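Type I modular polyketide synthase (Streptomyces albus subsp. albus, PDB 6IYR) probably loads a malonyl-type extender unit from its coenzyme A thioester during salinomycin assembly, through the acyltransferase domain of module 8. Local coordinates at residues G254-S260 / R314-Y320. Sequence-based numbering, arbitrary orientation.
With PO4 (phosphate ion), chain B.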
loop_
_atom_site.group_PDB
_atom_site.type_symbol
_atom_site.label_atom_id
_atom_site.label_comp_id
_atom_site.label_asym_id
_atom_site.label_seq_id
_atom_site.Cartn_x
_atom_site.Cartn_y
_atom_site.Cartn_z
ATOM N N GLY A 254 18.926 -16.292 5.572
ATOM C CA GLY A 254 19.663 -17.359 4.957
ATOM C C GLY A 254 19.270 -18.734 5.475
ATOM O O GLY A 254 19.862 -19.708 5.058
ATOM N N LYS A 255 18.293 -18.832 6.378
ATOM C CA LYS A 255 17.942 -20.118 6.955
ATOM C C LYS A 255 16.591 -20.602 6.514
ATOM O O LYS A 255 16.123 -21.627 6.977
ATOM C CB LYS A 255 17.991 -20.079 8.482
ATOM C CG LYS A 255 19.395 -19.921 9.032
ATOM C CD LYS A 255 19.402 -19.802 10.557
ATOM C CE LYS A 255 20.684 -19.117 11.024
ATOM N NZ LYS A 255 21.322 -19.781 12.190
ATOM N N GLY A 256 15.958 -19.880 5.604
ATOM C CA GLY A 256 14.613 -20.226 5.208
ATOM C C GLY A 256 14.154 -19.445 4.022
ATOM O O GLY A 256 14.922 -18.734 3.443
ATOM N N GLY A 257 12.877 -19.545 3.700
ATOM C CA GLY A 257 12.311 -18.829 2.576
ATOM C C GLY A 257 10.810 -18.909 2.639
ATOM O O GLY A 257 10.236 -19.417 3.636
ATOM N N MET A 258 10.179 -18.513 1.548
ATOM C CA MET A 258 8.750 -18.564 1.430
ATOM C C MET A 258 8.369 -18.867 0.023
ATOM O O MET A 258 9.092 -18.505 -0.906
ATOM C CB MET A 258 8.163 -17.227 1.809
ATOM C CG MET A 258 8.601 -16.764 3.167
ATOM S SD MET A 258 7.625 -15.309 3.623
ATOM C CE MET A 258 6.096 -16.087 4.082
ATOM N N VAL A 259 7.263 -19.582 -0.135
ATOM C CA VAL A 259 6.725 -19.813 -1.438
ATOM C C VAL A 259 5.232 -19.498 -1.462
ATOM O O VAL A 259 4.480 -19.792 -0.511
ATOM C CB VAL A 259 7.015 -21.243 -1.992
ATOM C CG1 VAL A 259 8.404 -21.741 -1.624
ATOM C CG2 VAL A 259 5.961 -22.234 -1.600
ATOM N N SER A 260 4.812 -18.876 -2.554
ATOM C CA SER A 260 3.395 -18.612 -2.794
ATOM C C SER A 260 2.775 -19.846 -3.404
ATOM O O SER A 260 3.386 -20.517 -4.258
ATOM C CB SER A 260 3.202 -17.446 -3.752
ATOM O OG SER A 260 3.893 -17.720 -4.951
ATOM N N ARG A 314 5.413 -20.728 -6.379
ATOM C CA ARG A 314 6.603 -19.941 -6.775
ATOM C C ARG A 314 7.353 -19.432 -5.577
ATOM O O ARG A 314 6.769 -19.083 -4.535
ATOM C CB ARG A 314 6.229 -18.741 -7.663
ATOM C CG ARG A 314 5.541 -19.136 -8.973
ATOM C CD ARG A 314 6.532 -19.709 -10.003
ATOM N NE ARG A 314 6.056 -20.960 -10.609
ATOM C CZ ARG A 314 5.521 -21.069 -11.822
ATOM N NH1 ARG A 314 5.084 -22.240 -12.251
ATOM N NH2 ARG A 314 5.452 -20.022 -12.629
ATOM N N ARG A 315 8.663 -19.506 -5.714
ATOM C CA ARG A 315 9.617 -19.149 -4.690
ATOM C C ARG A 315 9.626 -17.632 -4.546
ATOM O O ARG A 315 9.685 -16.959 -5.524
ATOM C CB ARG A 315 10.975 -19.654 -5.175
ATOM C CG ARG A 315 12.086 -19.553 -4.163
ATOM C CD ARG A 315 11.738 -20.359 -2.932
ATOM N NE ARG A 315 12.566 -21.555 -2.785
ATOM C CZ ARG A 315 13.406 -21.741 -1.782
ATOM N NH1 ARG A 315 14.057 -22.893 -1.643
ATOM N NH2 ARG A 315 13.545 -20.782 -0.877
ATOM N N ILE A 316 9.381 -17.081 -3.366
ATOM C CA ILE A 316 9.425 -15.622 -3.201
ATOM C C ILE A 316 10.869 -15.242 -2.896
ATOM O O ILE A 316 11.574 -16.014 -2.244
ATOM C CB ILE A 316 8.558 -15.178 -2.013
ATOM C CG1 ILE A 316 7.078 -15.359 -2.348
ATOM C CG2 ILE A 316 8.855 -13.736 -1.617
ATOM C CD1 ILE A 316 6.199 -15.353 -1.117
ATOM N N ASN A 317 11.320 -14.065 -3.339
ATOM C CA ASN A 317 12.703 -13.625 -3.053
ATOM C C ASN A 317 12.885 -13.045 -1.652
ATOM O O ASN A 317 12.843 -11.829 -1.457
ATOM C CB ASN A 317 13.210 -12.615 -4.087
ATOM C CG ASN A 317 14.724 -12.520 -4.088
ATOM O OD1 ASN A 317 15.329 -12.209 -3.068
ATOM N ND2 ASN A 317 15.339 -12.953 -5.172
ATOM N N VAL A 318 12.971 -13.934 -0.668
ATOM C CA VAL A 318 13.333 -13.575 0.703
ATOM C C VAL A 318 14.139 -14.744 1.180
ATOM O O VAL A 318 13.973 -15.855 0.673
ATOM C CB VAL A 318 12.120 -13.454 1.647
ATOM C CG1 VAL A 318 11.322 -12.203 1.360
ATOM C CG2 VAL A 318 11.230 -14.686 1.545
ATOM N N ASP A 319 14.978 -14.550 2.185
ATOM C CA ASP A 319 15.762 -15.681 2.640
ATOM C C ASP A 319 15.540 -15.945 4.110
ATOM O O ASP A 319 16.425 -16.487 4.770
ATOM C CB ASP A 319 17.250 -15.453 2.359
ATOM C CG ASP A 319 17.768 -14.211 3.044
ATOM O OD1 ASP A 319 17.051 -13.700 3.945
ATOM O OD2 ASP A 319 18.929 -13.834 2.788
ATOM N N TYR A 320 14.357 -15.607 4.619
ATOM C CA TYR A 320 14.011 -15.982 5.986
ATOM C C TYR A 320 12.612 -16.496 5.984
ATOM O O TYR A 320 11.848 -16.237 5.057
ATOM C CB TYR A 320 14.142 -14.818 6.960
ATOM C CG TYR A 320 13.315 -13.620 6.600
ATOM C CD1 TYR A 320 13.799 -12.658 5.712
ATOM C CD2 TYR A 320 12.017 -13.463 7.085
ATOM C CE1 TYR A 320 12.979 -11.631 5.240
ATOM C CE2 TYR A 320 11.244 -12.350 6.732
ATOM C CZ TYR A 320 11.732 -11.439 5.800
ATOM O OH TYR A 320 10.950 -10.394 5.358
HETATM P P PO4 B . 7.927 -9.960 7.189
HETATM O O1 PO4 B . 8.245 -9.729 5.725
HETATM O O2 PO4 B . 9.073 -10.190 8.190
HETATM O O3 PO4 B . 7.200 -8.682 7.578
HETATM O O4 PO4 B . 7.117 -11.229 7.216
#
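Two carbonyl oxygens face each other here with no hydrogen bond between them: Gly256 O lies 3.0 Å from Asp319 O. The contact forms one edge of the antiparallel sheet in the ferredoxin-like small subdomain of the acyltransferase fold, where 313-316 is an outermost strand beside 257-261. Ser260 grips the Arg314 carbonyl twice: its N donates to Arg314 O over 2.8 Å, nearly end-on, and its OG adds a longer bond to the same oxygen. With chi1 at 56°, OG sits between the backbone N and carbonyl carbon and turns to that oxygen. Arg314 N returns a 2.9 Å bond to Ser260 O, and Ile316 N reaches Met258 O almost straight, at 166°. On the face shared by Met258 and Ile316, Met258 CB meets Ile316 CD1, while Met258 CG lies 3.7 Å from Val318 CG2. On the opposite face, Val259 CG1 touches Arg315 CD, and helix 296-308 covers Val259 through Leu299, Leu302 and Met303. An inverse gamma turn centred on Asn317 follows, and the segments stay close as far as Gly254 N, which donates to Asp319 O. Tyr320 carries 314-320 toward the presumed nucleophile elbow; there its OH lies 2.8 Å from O1 of a phosphate ion, at the ring edge and in its plane.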